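Side-chain contacts in EST1E (Clostridium proteoclasticum, PDB 2WTM), which probably hydrolyses feruloyl and related esters, as a promiscuous ferulic acid esterase with an alpha/beta-hydrolase fold: residues Ile32-Thr37 with Phe80-Asn85; Arg61-Met64 with Gly68-Asp71; Asp101-Gly106 with Glu243-Gln248; Ala47-Leu52 with Val57-Ala62. All coordinates share one frame; numbering follows the deposited sequence.

Contact 1 of 4, residues Ile32-Thr37 with Phe80-Asn85; sequences IIHGFT and FKWLTN. With PO4 (phosphate ion), chain E.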
loop_
_atom_site.group_PDB
_atom_site.type_symbol
_atom_site.label_atom_id
_atom_site.label_comp_id
_atom_site.label_asym_id
_atom_site.label_seq_id
_atom_site.Cartn_x
_atom_site.Cartn_y
_atom_site.Cartn_z
ATOM N N ILE A 32 4.385 10.156 -16.272
ATOM C CA ILE A 32 3.174 9.666 -16.967
ATOM C C ILE A 32 3.023 8.191 -16.672
ATOM O O ILE A 32 3.914 7.382 -16.980
ATOM C CB ILE A 32 3.265 9.837 -18.527
ATOM C CG1 ILE A 32 3.530 11.314 -18.817
ATOM C CG2 ILE A 32 1.956 9.444 -19.153
ATOM C CD1 ILE A 32 3.716 11.582 -20.337
ATOM N N ILE A 33 1.875 7.811 -16.144
ATOM C CA ILE A 33 1.565 6.442 -15.748
ATOM C C ILE A 33 0.364 5.866 -16.520
ATOM O O ILE A 33 -0.735 6.423 -16.533
ATOM C CB ILE A 33 1.274 6.331 -14.236
ATOM C CG1 ILE A 33 2.356 7.012 -13.390
ATOM C CG2 ILE A 33 1.049 4.883 -13.845
ATOM C CD1 ILE A 33 3.731 6.461 -13.540
ATOM N N HIS A 34 0.594 4.745 -17.213
ATOM C CA HIS A 34 -0.424 4.081 -17.985
ATOM C C HIS A 34 -1.449 3.314 -17.121
ATOM O O HIS A 34 -1.313 3.273 -15.874
ATOM C CB HIS A 34 0.296 3.060 -18.860
ATOM C CG HIS A 34 1.043 2.062 -18.073
ATOM N ND1 HIS A 34 0.403 0.972 -17.506
ATOM C CD2 HIS A 34 2.339 1.972 -17.714
ATOM C CE1 HIS A 34 1.286 0.289 -16.799
ATOM N NE2 HIS A 34 2.467 0.866 -16.905
ATOM N N GLY A 35 -2.415 2.667 -17.793
ATOM C CA GLY A 35 -3.447 1.915 -17.087
ATOM C C GLY A 35 -3.231 0.412 -16.988
ATOM O O GLY A 35 -2.160 -0.134 -17.303
ATOM N N PHE A 36 -4.250 -0.242 -16.452
ATOM C CA PHE A 36 -4.317 -1.695 -16.156
ATOM C C PHE A 36 -4.286 -2.432 -17.463
ATOM O O PHE A 36 -5.148 -2.202 -18.296
ATOM C CB PHE A 36 -5.643 -1.899 -15.432
ATOM C CG PHE A 36 -6.060 -3.319 -15.116
ATOM C CD1 PHE A 36 -5.850 -3.872 -13.858
ATOM C CD2 PHE A 36 -6.891 -4.039 -15.964
ATOM C CE1 PHE A 36 -6.314 -5.143 -13.492
ATOM C CE2 PHE A 36 -7.348 -5.295 -15.586
ATOM C CZ PHE A 36 -7.115 -5.824 -14.335
ATOM N N THR A 37 -3.295 -3.304 -17.602
ATOM C CA THR A 37 -2.933 -4.012 -18.898
ATOM C C THR A 37 -2.202 -3.138 -19.897
ATOM O O THR A 37 -1.783 -3.640 -20.985
ATOM C CB THR A 37 -4.108 -4.746 -19.643
ATOM O OG1 THR A 37 -4.903 -3.822 -20.408
ATOM C CG2 THR A 37 -5.003 -5.551 -18.694
ATOM N N PHE A 80 -0.879 -1.046 -4.219
ATOM C CA PHE A 80 0.235 -0.731 -3.258
ATOM C C PHE A 80 1.572 -0.862 -4.039
ATOM O O PHE A 80 2.459 -0.041 -3.877
ATOM C CB PHE A 80 0.257 -1.664 -2.096
ATOM C CG PHE A 80 -0.724 -1.355 -1.010
ATOM C CD1 PHE A 80 -1.624 -0.336 -1.057
ATOM C CD2 PHE A 80 -0.757 -2.223 0.089
ATOM C CE1 PHE A 80 -2.550 -0.144 -0.003
ATOM C CE2 PHE A 80 -1.646 -2.027 1.116
ATOM C CZ PHE A 80 -2.546 -1.003 1.054
ATOM N N LYS A 81 1.716 -1.933 -4.837
ATOM C CA LYS A 81 2.954 -2.030 -5.639
ATOM C C LYS A 81 3.133 -0.859 -6.584
ATOM O O LYS A 81 4.248 -0.300 -6.670
ATOM C CB LYS A 81 3.006 -3.355 -6.380
ATOM C CG LYS A 81 3.026 -4.535 -5.409
ATOM C CD LYS A 81 3.252 -5.897 -6.092
ATOM C CE LYS A 81 3.048 -7.111 -5.128
ATOM N NZ LYS A 81 3.504 -8.398 -5.777
ATOM N N TRP A 82 2.078 -0.509 -7.323
ATOM C CA TRP A 82 2.138 0.636 -8.181
ATOM C C TRP A 82 2.486 1.924 -7.432
ATOM O O TRP A 82 3.285 2.751 -7.915
ATOM C CB TRP A 82 0.817 0.829 -8.975
ATOM C CG TRP A 82 0.711 -0.087 -10.154
ATOM C CD1 TRP A 82 1.263 -1.338 -10.341
ATOM C CD2 TRP A 82 0.002 0.238 -11.383
ATOM N NE1 TRP A 82 0.922 -1.803 -11.641
ATOM C CE2 TRP A 82 0.191 -0.832 -12.284
ATOM C CE3 TRP A 82 -0.693 1.372 -11.812
ATOM C CZ2 TRP A 82 -0.348 -0.781 -13.590
ATOM C CZ3 TRP A 82 -1.171 1.443 -13.072
ATOM C CH2 TRP A 82 -1.020 0.378 -13.952
ATOM N N LEU A 83 1.924 2.137 -6.251
ATOM C CA LEU A 83 2.203 3.417 -5.540
ATOM C C LEU A 83 3.701 3.372 -5.113
ATOM O O LEU A 83 4.448 4.364 -5.228
ATOM C CB LEU A 83 1.285 3.600 -4.343
ATOM C CG LEU A 83 -0.082 3.934 -4.844
ATOM C CD1 LEU A 83 -0.964 3.906 -3.699
ATOM C CD2 LEU A 83 -0.113 5.286 -5.561
ATOM N N THR A 84 4.181 2.219 -4.661
ATOM C CA THR A 84 5.652 2.014 -4.355
ATOM C C THR A 84 6.513 2.402 -5.548
ATOM O O THR A 84 7.493 3.120 -5.438
ATOM C CB THR A 84 5.897 0.626 -3.762
ATOM O OG1 THR A 84 5.157 0.526 -2.509
ATOM C CG2 THR A 84 7.345 0.389 -3.522
ATOM N N ASN A 85 6.100 1.846 -6.691
ATOM C CA ASN A 85 6.796 2.086 -7.958
ATOM C C ASN A 85 6.857 3.579 -8.266
ATOM O O ASN A 85 7.897 4.157 -8.624
ATOM C CB ASN A 85 6.152 1.328 -9.134
ATOM C CG ASN A 85 6.125 -0.174 -9.005
ATOM O OD1 ASN A 85 5.412 -0.807 -9.742
ATOM N ND2 ASN A 85 7.000 -0.746 -8.195
HETATM P P PO4 E . -7.295 0.670 -17.863
HETATM O O1 PO4 E . -6.442 1.147 -19.034
HETATM O O2 PO4 E . -7.372 -0.813 -18.141
HETATM O O3 PO4 E . -8.725 1.169 -18.017
HETATM O O4 PO4 E . -6.770 1.068 -16.454
#
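Two first torsions bring Trp82 and His34 together. In Trp82, CG lies anti to the carbonyl carbon (chi1 -79°), which sends the indole out from helix 79-93 toward the end of strand 27-33. In His34, CG is held between the backbone N and the carbonyl carbon (chi1 60°), and the imidazole folds back toward that indole. The two side chains cross at roughly a right angle: the six-membered ring of Trp82 and the His34 ring are inclined by 78°, and the nearest carbons, His34 CE1 and Trp82 CH2, are 3.7 Å apart. The far end of the indole also meets backbone. Trp82 CZ3 is 3.3 Å from His34 O, while Gly35 O faces the indole edge close to its plane, 3.6 Å from Trp82 CH2. Alongside, Ile33 CG2 packs against Trp82 CZ3 at 4.2 Å.

Both nitrogens of His34 are engaged, which fixes the ring's rotation. His34 ND1 donates within the ring plane to Gly35 O at 2.8 Å, and NE2 is hydrogen-bonded to Met64 N. Trp82 NE1 in turn is bonded to Tyr65 O, pinning the indole at its other side.

The turn presents Phe36 N to the bound phosphate, donating to its O4 at 2.8 Å. This ion, probably from the crystallisation liquor, is also hydrogen-bonded to Ser108 OG, His228 NE2 and Gln109 N. A His-Gly loop after a central strand, with Phe36 N and Gln109 N both directed at one anion beside a probable nucleophilic serine, is consistent with the oxyanion hole of an alpha/beta-hydrolase.

Contact 2 of 4, residues Arg61-Met64 with Gly68-Asp71; sequences RADM and GKSD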
loop_
_atom_site.group_PDB
_atom_site.type_symbol
_atom_site.label_atom_id
_atom_site.label_comp_id
_atom_site.label_asym_id
_atom_site.label_seq_id
_atom_site.Cartn_x
_atom_site.Cartn_y
_atom_site.Cartn_z
ATOM N N ARG A 61 7.871 8.505 -18.826
ATOM C CA ARG A 61 6.898 7.470 -18.907
ATOM C C ARG A 61 7.430 6.236 -18.205
ATOM O O ARG A 61 8.521 5.768 -18.535
ATOM C CB ARG A 61 6.524 7.135 -20.365
ATOM C CG ARG A 61 5.831 8.228 -21.180
ATOM C CD ARG A 61 5.767 7.875 -22.635
ATOM N NE ARG A 61 7.101 7.931 -23.241
ATOM C CZ ARG A 61 7.450 7.244 -24.308
ATOM N NH1 ARG A 61 6.615 6.397 -24.816
ATOM N NH2 ARG A 61 8.641 7.424 -24.900
ATOM N N ALA A 62 6.699 5.662 -17.229
ATOM C CA ALA A 62 7.205 4.489 -16.495
ATOM C C ALA A 62 6.201 3.360 -16.593
ATOM O O ALA A 62 4.972 3.581 -16.360
ATOM C CB ALA A 62 7.377 4.881 -15.004
ATOM N N ASP A 63 6.676 2.172 -16.929
ATOM C CA ASP A 63 5.905 0.965 -16.928
ATOM C C ASP A 63 5.870 0.471 -15.444
ATOM O O ASP A 63 6.900 0.337 -14.778
ATOM C CB ASP A 63 6.543 -0.118 -17.793
ATOM C CG ASP A 63 6.413 0.151 -19.270
ATOM O OD1 ASP A 63 5.485 0.900 -19.647
ATOM O OD2 ASP A 63 7.230 -0.478 -20.023
ATOM N N MET A 64 4.674 0.249 -14.944
ATOM C CA MET A 64 4.489 -0.207 -13.587
ATOM C C MET A 64 4.677 -1.688 -13.439
ATOM O O MET A 64 4.776 -2.444 -14.385
ATOM C CB MET A 64 3.065 0.213 -13.126
ATOM C CG MET A 64 2.803 1.751 -13.248
ATOM S SD MET A 64 3.670 2.612 -11.926
ATOM C CE MET A 64 5.273 3.029 -12.676
ATOM N N GLY A 68 4.086 -3.768 -19.334
ATOM C CA GLY A 68 5.066 -3.269 -20.290
ATOM C C GLY A 68 6.353 -4.045 -20.173
ATOM O O GLY A 68 6.310 -5.285 -20.101
ATOM N N LYS A 69 7.470 -3.346 -20.142
ATOM C CA LYS A 69 8.777 -4.017 -20.056
ATOM C C LYS A 69 9.346 -4.036 -18.674
ATOM O O LYS A 69 10.553 -4.218 -18.493
ATOM C CB LYS A 69 9.798 -3.398 -21.040
ATOM C CG LYS A 69 9.346 -3.336 -22.484
ATOM C CD LYS A 69 10.126 -2.293 -23.254
ATOM C CE LYS A 69 9.675 -2.104 -24.713
ATOM N NZ LYS A 69 10.560 -1.061 -25.432
ATOM N N SER A 70 8.491 -3.823 -17.660
ATOM C CA SER A 70 8.965 -3.898 -16.306
ATOM C C SER A 70 8.936 -5.321 -15.761
ATOM O O SER A 70 8.347 -6.183 -16.352
ATOM C CB SER A 70 8.186 -2.950 -15.404
ATOM O OG SER A 70 8.471 -1.610 -15.735
ATOM N N ASP A 71 9.668 -5.543 -14.651
ATOM C CA ASP A 71 9.642 -6.813 -13.943
ATOM C C ASP A 71 8.245 -7.054 -13.321
ATOM O O ASP A 71 7.451 -6.121 -13.208
ATOM C CB ASP A 71 10.704 -6.868 -12.842
ATOM C CG ASP A 71 12.159 -6.988 -13.396
ATOM O OD1 ASP A 71 12.266 -7.477 -14.561
ATOM O OD2 ASP A 71 13.097 -6.730 -12.619
#
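Asp63 and Ser70 point at each other's segments, and each side chain ends on a backbone group of the other segment. The carboxylate of Asp63 reaches the N-H edge of the Gly68-Lys69 peptide and takes the Lys69 N-H on OD2. This bond is 2.9 Å from Lys69 N to Asp63 OD2 and nearly straight at 172°, although the donor arrives from above the carboxylate plane. Ser70 works in the reverse direction. Its OG, anti to the carbonyl carbon (chi1 -68°), is turned back on Asp63 and donates to Asp63 O at 2.7 Å. The hydroxyl sits well above the carbonyl plane, 58° out of it, and in that place it also lies 3.2 Å from Asp63 CB.

Gly68 lets the backbone pass close under the acid, with its CA only 3.5 Å from Asp63 OD2. Ser70 CB then rests 3.6 Å from Met64 O. Lys69 behaves differently: its extended chain leads off, leaving NZ 6.4 Å from Asp63 OD2 and hydrogen-bonded instead to Tyr16 OH.

Further partners complete the grip on the carboxylate. Ser40 OG bonds OD1 and Asn14 ND2 bonds OD2, so the buried acid has three polar partners, and the resulting network probably stabilises its negative charge. Ser70 OG is also hydrogen-bonded to Asn14 N.

The turn therefore folds back on the end of strand 58-62 and lies against strand 11-18, whose Asn14 and Lys12 make backbone bonds to Asp63 and Asp71. Met64 points the other way, packing on Trp82, Asn85 and Ile86 of helix 79-93.

Contact 3 of 4, residues Asp101-Gly106 with Glu243-Gln248; sequences DIYMAG and EFMLEQ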
loop_
_atom_site.group_PDB
_atom_site.type_symbol
_atom_site.label_atom_id
_atom_site.label_comp_id
_atom_site.label_asym_id
_atom_site.label_seq_id
_atom_site.Cartn_x
_atom_site.Cartn_y
_atom_site.Cartn_z
ATOM N N ASP A 101 10.329 21.909 -11.920
ATOM C CA ASP A 101 9.144 21.402 -11.241
ATOM C C ASP A 101 8.755 20.006 -11.792
ATOM O O ASP A 101 8.966 19.691 -12.961
ATOM C CB ASP A 101 7.991 22.338 -11.437
ATOM C CG ASP A 101 8.274 23.758 -10.976
ATOM O OD1 ASP A 101 8.544 23.924 -9.760
ATOM O OD2 ASP A 101 8.188 24.680 -11.827
ATOM N N ILE A 102 8.080 19.192 -10.937
ATOM C CA ILE A 102 7.635 17.865 -11.370
ATOM C C ILE A 102 6.105 17.842 -11.400
ATOM O O ILE A 102 5.474 18.418 -10.494
ATOM C CB ILE A 102 8.163 16.761 -10.418
ATOM C CG1 ILE A 102 9.710 16.857 -10.367
ATOM C CG2 ILE A 102 7.673 15.363 -10.811
ATOM C CD1 ILE A 102 10.336 15.932 -9.377
ATOM N N TYR A 103 5.543 17.254 -12.448
ATOM C CA TYR A 103 4.114 17.116 -12.607
ATOM C C TYR A 103 3.763 15.643 -12.730
ATOM O O TYR A 103 4.623 14.850 -12.966
ATOM C CB TYR A 103 3.675 17.820 -13.871
ATOM C CG TYR A 103 3.900 19.318 -13.840
ATOM C CD1 TYR A 103 2.873 20.170 -13.474
ATOM C CD2 TYR A 103 5.106 19.894 -14.243
ATOM C CE1 TYR A 103 3.053 21.560 -13.467
ATOM C CE2 TYR A 103 5.275 21.300 -14.244
ATOM C CZ TYR A 103 4.252 22.092 -13.850
ATOM O OH TYR A 103 4.333 23.504 -13.833
ATOM N N MET A 104 2.489 15.291 -12.600
ATOM C CA MET A 104 2.050 13.940 -12.841
ATOM C C MET A 104 0.843 13.914 -13.759
ATOM O O MET A 104 -0.074 14.714 -13.673
ATOM C CB MET A 104 1.669 13.196 -11.575
ATOM C CG MET A 104 2.812 12.843 -10.683
ATOM S SD MET A 104 2.170 12.013 -9.159
ATOM C CE MET A 104 3.663 11.534 -8.401
ATOM N N ALA A 105 0.810 12.863 -14.572
ATOM C CA ALA A 105 -0.364 12.561 -15.475
ATOM C C ALA A 105 -0.476 11.030 -15.576
ATOM O O ALA A 105 0.495 10.309 -15.408
ATOM C CB ALA A 105 -0.160 13.170 -16.913
ATOM N N GLY A 106 -1.690 10.537 -15.776
ATOM C CA GLY A 106 -1.920 9.099 -15.887
ATOM C C GLY A 106 -3.250 8.779 -16.466
ATOM O O GLY A 106 -4.143 9.565 -16.262
ATOM N N GLU A 243 -3.117 23.315 -23.159
ATOM C CA GLU A 243 -3.534 24.638 -22.651
ATOM C C GLU A 243 -3.379 24.759 -21.119
ATOM O O GLU A 243 -2.853 25.692 -20.555
ATOM C CB GLU A 243 -4.991 24.905 -23.017
ATOM C CG GLU A 243 -5.146 25.276 -24.537
ATOM C CD GLU A 243 -6.603 25.464 -25.037
ATOM O OE1 GLU A 243 -7.534 25.732 -24.189
ATOM O OE2 GLU A 243 -6.789 25.335 -26.300
ATOM N N PHE A 244 -3.712 23.519 -20.440
ATOM C CA PHE A 244 -3.586 23.551 -19.009
ATOM C C PHE A 244 -2.155 23.670 -18.552
ATOM O O PHE A 244 -1.843 24.394 -17.599
ATOM C CB PHE A 244 -4.291 22.268 -18.448
ATOM C CG PHE A 244 -4.044 22.010 -16.986
ATOM C CD1 PHE A 244 -4.778 22.647 -16.030
ATOM C CD2 PHE A 244 -3.085 21.111 -16.590
ATOM C CE1 PHE A 244 -4.568 22.363 -14.672
ATOM C CE2 PHE A 244 -2.835 20.852 -15.236
ATOM C CZ PHE A 244 -3.621 21.480 -14.296
ATOM N N MET A 245 -1.293 22.916 -19.228
ATOM C CA MET A 245 0.129 22.870 -18.890
ATOM C C MET A 245 0.849 24.169 -19.257
ATOM O O MET A 245 1.670 24.641 -18.475
ATOM C CB MET A 245 0.797 21.606 -19.463
ATOM C CG MET A 245 0.528 20.321 -18.592
ATOM S SD MET A 245 1.102 20.481 -16.889
ATOM C CE MET A 245 2.856 20.541 -17.118
ATOM N N LEU A 246 0.463 24.769 -20.364
ATOM C CA LEU A 246 1.009 26.122 -20.680
ATOM C C LEU A 246 0.665 27.089 -19.593
ATOM O O LEU A 246 1.543 27.900 -19.215
ATOM C CB LEU A 246 0.507 26.625 -22.026
ATOM C CG LEU A 246 1.203 26.041 -23.196
ATOM C CD1 LEU A 246 0.483 26.423 -24.461
ATOM C CD2 LEU A 246 2.652 26.410 -23.247
ATOM N N GLU A 247 -0.565 27.042 -19.057
ATOM C CA GLU A 247 -0.930 27.874 -17.913
ATOM C C GLU A 247 -0.068 27.596 -16.681
ATOM O O GLU A 247 0.274 28.513 -15.952
ATOM C CB GLU A 247 -2.410 27.742 -17.559
ATOM C CG GLU A 247 -2.877 28.455 -16.265
ATOM C CD GLU A 247 -4.399 28.514 -16.109
ATOM O OE1 GLU A 247 -5.127 28.254 -17.084
ATOM O OE2 GLU A 247 -4.873 28.869 -14.998
ATOM N N GLN A 248 0.290 26.321 -16.417
ATOM C CA GLN A 248 1.069 26.045 -15.246
ATOM C C GLN A 248 2.512 26.458 -15.349
ATOM O O GLN A 248 3.125 26.842 -14.354
ATOM C CB GLN A 248 1.026 24.531 -14.853
ATOM C CG GLN A 248 -0.317 23.904 -14.683
ATOM C CD GLN A 248 -1.241 24.742 -13.884
ATOM O OE1 GLN A 248 -0.910 25.137 -12.796
ATOM N NE2 GLN A 248 -2.451 25.004 -14.427
#
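One face of the Tyr103 ring carries the methyl of Met245 almost exactly over its middle: CE stands 3.5 Å from the centroid of the Tyr103 ring and only 5° off the ring normal. The sulfur follows on the same face but farther out, with Met245 SD 4.3 Å from that centroid. Near the phenol end, Gln248 CB approaches obliquely, 3.6 Å from Tyr103 OH. A second flat group lies within helix 234-249, where the Gln248 amide curls back and puts NE2 3.4 Å above the plane of the Phe244 ring, toward its rim.

Met245 reaches its place through a doubly bent chain, chi2 -59° and chi3 -67°, that swings the methyl over the aromatic carbons; the two side chains slide past each other in opposite directions. Gln248 is folded too, which lets NE2 donate to Phe244 O at 3.3 Å. That carbonyl already accepts the helical Gln248 N-H at 3.1 Å, from the other face of its plane.

The pairing sets the end of helix 234-249 against strand 99-107 of the central sheet, with Tyr103 also touching Pro28 and Cys30 on one neighbouring strand and Ala127 on the other. Tyr103 OH and Gln248 O are not bonded to each other across their 3.6 Å, but Lys126 NZ is hydrogen-bonded to both.

Chemically, this is a CH-pi and Met-aromatic contact, built on dispersion with a contribution from the slightly positive S-methyl hydrogens over the pi cloud, while the polar rim of the tyrosine is met by a lysine that is probably charged.

Contact 4 of 4, residues Ala47-Leu52 with Val57-Ala62; sequences AVQETL and VATLRA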
loop_
_atom_site.group_PDB
_atom_site.type_symbol
_atom_site.label_atom_id
_atom_site.label_comp_id
_atom_site.label_asym_id
_atom_site.label_seq_id
_atom_site.Cartn_x
_atom_site.Cartn_y
_atom_site.Cartn_z
ATOM N N ALA A 47 0.806 10.253 -27.325
ATOM C CA ALA A 47 0.220 11.535 -27.728
ATOM C C ALA A 47 0.337 12.599 -26.668
ATOM O O ALA A 47 0.768 13.723 -26.917
ATOM C CB ALA A 47 -1.215 11.338 -28.193
ATOM N N VAL A 48 0.029 12.244 -25.448
ATOM C CA VAL A 48 0.242 13.155 -24.353
ATOM C C VAL A 48 1.715 13.506 -24.117
ATOM O O VAL A 48 2.106 14.671 -23.952
ATOM C CB VAL A 48 -0.450 12.577 -23.097
ATOM C CG1 VAL A 48 -0.053 13.405 -21.895
ATOM C CG2 VAL A 48 -2.007 12.543 -23.272
ATOM N N GLN A 49 2.582 12.490 -24.121
ATOM C CA GLN A 49 4.011 12.673 -23.997
ATOM C C GLN A 49 4.571 13.677 -25.025
ATOM O O GLN A 49 5.285 14.621 -24.663
ATOM C CB GLN A 49 4.684 11.320 -24.132
ATOM C CG GLN A 49 6.157 11.412 -24.247
ATOM C CD GLN A 49 6.663 10.870 -25.585
ATOM O OE1 GLN A 49 6.277 9.800 -26.021
ATOM N NE2 GLN A 49 7.628 11.599 -26.190
ATOM N N GLU A 50 4.154 13.478 -26.276
ATOM C CA GLU A 50 4.664 14.317 -27.406
ATOM C C GLU A 50 4.214 15.733 -27.263
ATOM O O GLU A 50 4.997 16.661 -27.430
ATOM C CB GLU A 50 4.233 13.709 -28.737
ATOM C CG GLU A 50 5.058 12.466 -29.035
ATOM C CD GLU A 50 4.811 11.825 -30.372
ATOM O OE1 GLU A 50 3.772 12.097 -30.995
ATOM O OE2 GLU A 50 5.622 10.951 -30.723
ATOM N N THR A 51 2.952 15.913 -26.912
ATOM C CA THR A 51 2.440 17.221 -26.591
ATOM C C THR A 51 3.214 17.956 -25.509
ATOM O O THR A 51 3.542 19.122 -25.618
ATOM C CB THR A 51 0.952 17.122 -26.183
ATOM O OG1 THR A 51 0.192 16.604 -27.284
ATOM C CG2 THR A 51 0.428 18.443 -25.757
ATOM N N LEU A 52 3.503 17.260 -24.399
ATOM C CA LEU A 52 4.264 17.862 -23.337
ATOM C C LEU A 52 5.650 18.280 -23.795
ATOM O O LEU A 52 6.091 19.368 -23.486
ATOM C CB LEU A 52 4.263 16.951 -22.085
ATOM C CG LEU A 52 2.878 16.783 -21.481
ATOM C CD1 LEU A 52 2.889 15.621 -20.555
ATOM C CD2 LEU A 52 2.528 18.026 -20.752
ATOM N N VAL A 57 8.289 20.557 -21.829
ATOM C CA VAL A 57 8.214 19.683 -20.616
ATOM C C VAL A 57 8.797 18.338 -20.966
ATOM O O VAL A 57 8.317 17.625 -21.837
ATOM C CB VAL A 57 6.710 19.633 -20.099
ATOM C CG1 VAL A 57 6.541 18.672 -18.886
ATOM C CG2 VAL A 57 6.231 20.996 -19.683
ATOM N N ALA A 58 9.838 17.988 -20.224
ATOM C CA ALA A 58 10.401 16.635 -20.337
ATOM C C ALA A 58 9.354 15.670 -19.755
ATOM O O ALA A 58 8.502 16.047 -18.969
ATOM C CB ALA A 58 11.631 16.552 -19.583
ATOM N N THR A 59 9.443 14.418 -20.181
ATOM C CA THR A 59 8.479 13.409 -19.721
ATOM C C THR A 59 9.210 12.174 -19.290
ATOM O O THR A 59 10.244 11.784 -19.873
ATOM C CB THR A 59 7.467 13.078 -20.811
ATOM O OG1 THR A 59 8.152 12.682 -22.041
ATOM C CG2 THR A 59 6.525 14.294 -21.033
ATOM N N LEU A 60 8.633 11.504 -18.280
ATOM C CA LEU A 60 9.177 10.237 -17.825
ATOM C C LEU A 60 7.993 9.325 -17.784
ATOM O O LEU A 60 7.151 9.382 -16.856
ATOM C CB LEU A 60 9.902 10.356 -16.474
ATOM C CG LEU A 60 10.642 9.166 -15.836
ATOM C CD1 LEU A 60 11.734 8.676 -16.806
ATOM C CD2 LEU A 60 11.205 9.600 -14.551
ATOM N N ARG A 61 7.871 8.505 -18.826
ATOM C CA ARG A 61 6.898 7.470 -18.907
ATOM C C ARG A 61 7.430 6.236 -18.205
ATOM O O ARG A 61 8.521 5.768 -18.535
ATOM C CB ARG A 61 6.524 7.135 -20.365
ATOM C CG ARG A 61 5.831 8.228 -21.180
ATOM C CD ARG A 61 5.767 7.875 -22.635
ATOM N NE ARG A 61 7.101 7.931 -23.241
ATOM C CZ ARG A 61 7.450 7.244 -24.308
ATOM N NH1 ARG A 61 6.615 6.397 -24.816
ATOM N NH2 ARG A 61 8.641 7.424 -24.900
ATOM N N ALA A 62 6.699 5.662 -17.229
ATOM C CA ALA A 62 7.205 4.489 -16.495
ATOM C C ALA A 62 6.201 3.360 -16.593
ATOM O O ALA A 62 4.972 3.581 -16.360
ATOM C CB ALA A 62 7.377 4.881 -15.004
#
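Gln49 lays its amide oxygen over one face of the Arg61 guanidinium: OE1 sits 3.3 Å from Arg61 CZ, with the amide and guanidinium planes only 23° apart. The oxygen makes no hydrogen bond to Arg61 NE, for which the angle is poor. Beneath it, Gln49 CG presses on Thr59 OG1 at 3.2 Å. Leu52 CB meets the methyl of the same threonine, Thr59 CG2, at 3.6 Å, and Leu52 O accepts from Val57 N at 3.0 Å where the chain turns back.

Helix 43-54 covers strand 58-62, as expected in a beta-alpha-beta crossover whose first strand is 27-33; the axis of its segment 47-52 runs nearly antiparallel to the strand (157°), with a closest approach of 7.9 Å.

The second shell sets the polar ends. Asn53 serves three of them: its OD1 takes Gln49 NE2, and its ND2 is hydrogen-bonded to Thr59 OG1 and Val57 O. Gln49 CG stands anti to the backbone N (chi1 170°), which carries the amide out from the helix toward the arginine. Arg61 is held by a salt bridge from NH2 to Asp18 on strand 11-18 and by NH1 bonding Ser40 O. Farther out, Leu52 also packs on Cys30 of strand 27-33.

Overall arrangement
All four contacts are built on one central sheet. Contacts 1 and 2 are neighbours, centres about 9 Å apart, joined by a probable hydrogen bond of 3.0 Å from Met64 N to His34 NE2. Contact 4 shares Arg61 and Ala62 with contact 2, and both are nested within the chain loop closed by contact 1. Contacts 3 and 4 lie about 10 Å apart between centres and meet where Met245 CG touches Leu52 CD2 at 3.7 Å. Contact 1 holds the phosphate at the probable catalytic serine; the centres of contacts 1 and 3 are about 19 Å apart, yet a probable hydrogen bond, Ile33 N to Ala105 O at 2.9 Å, joins them.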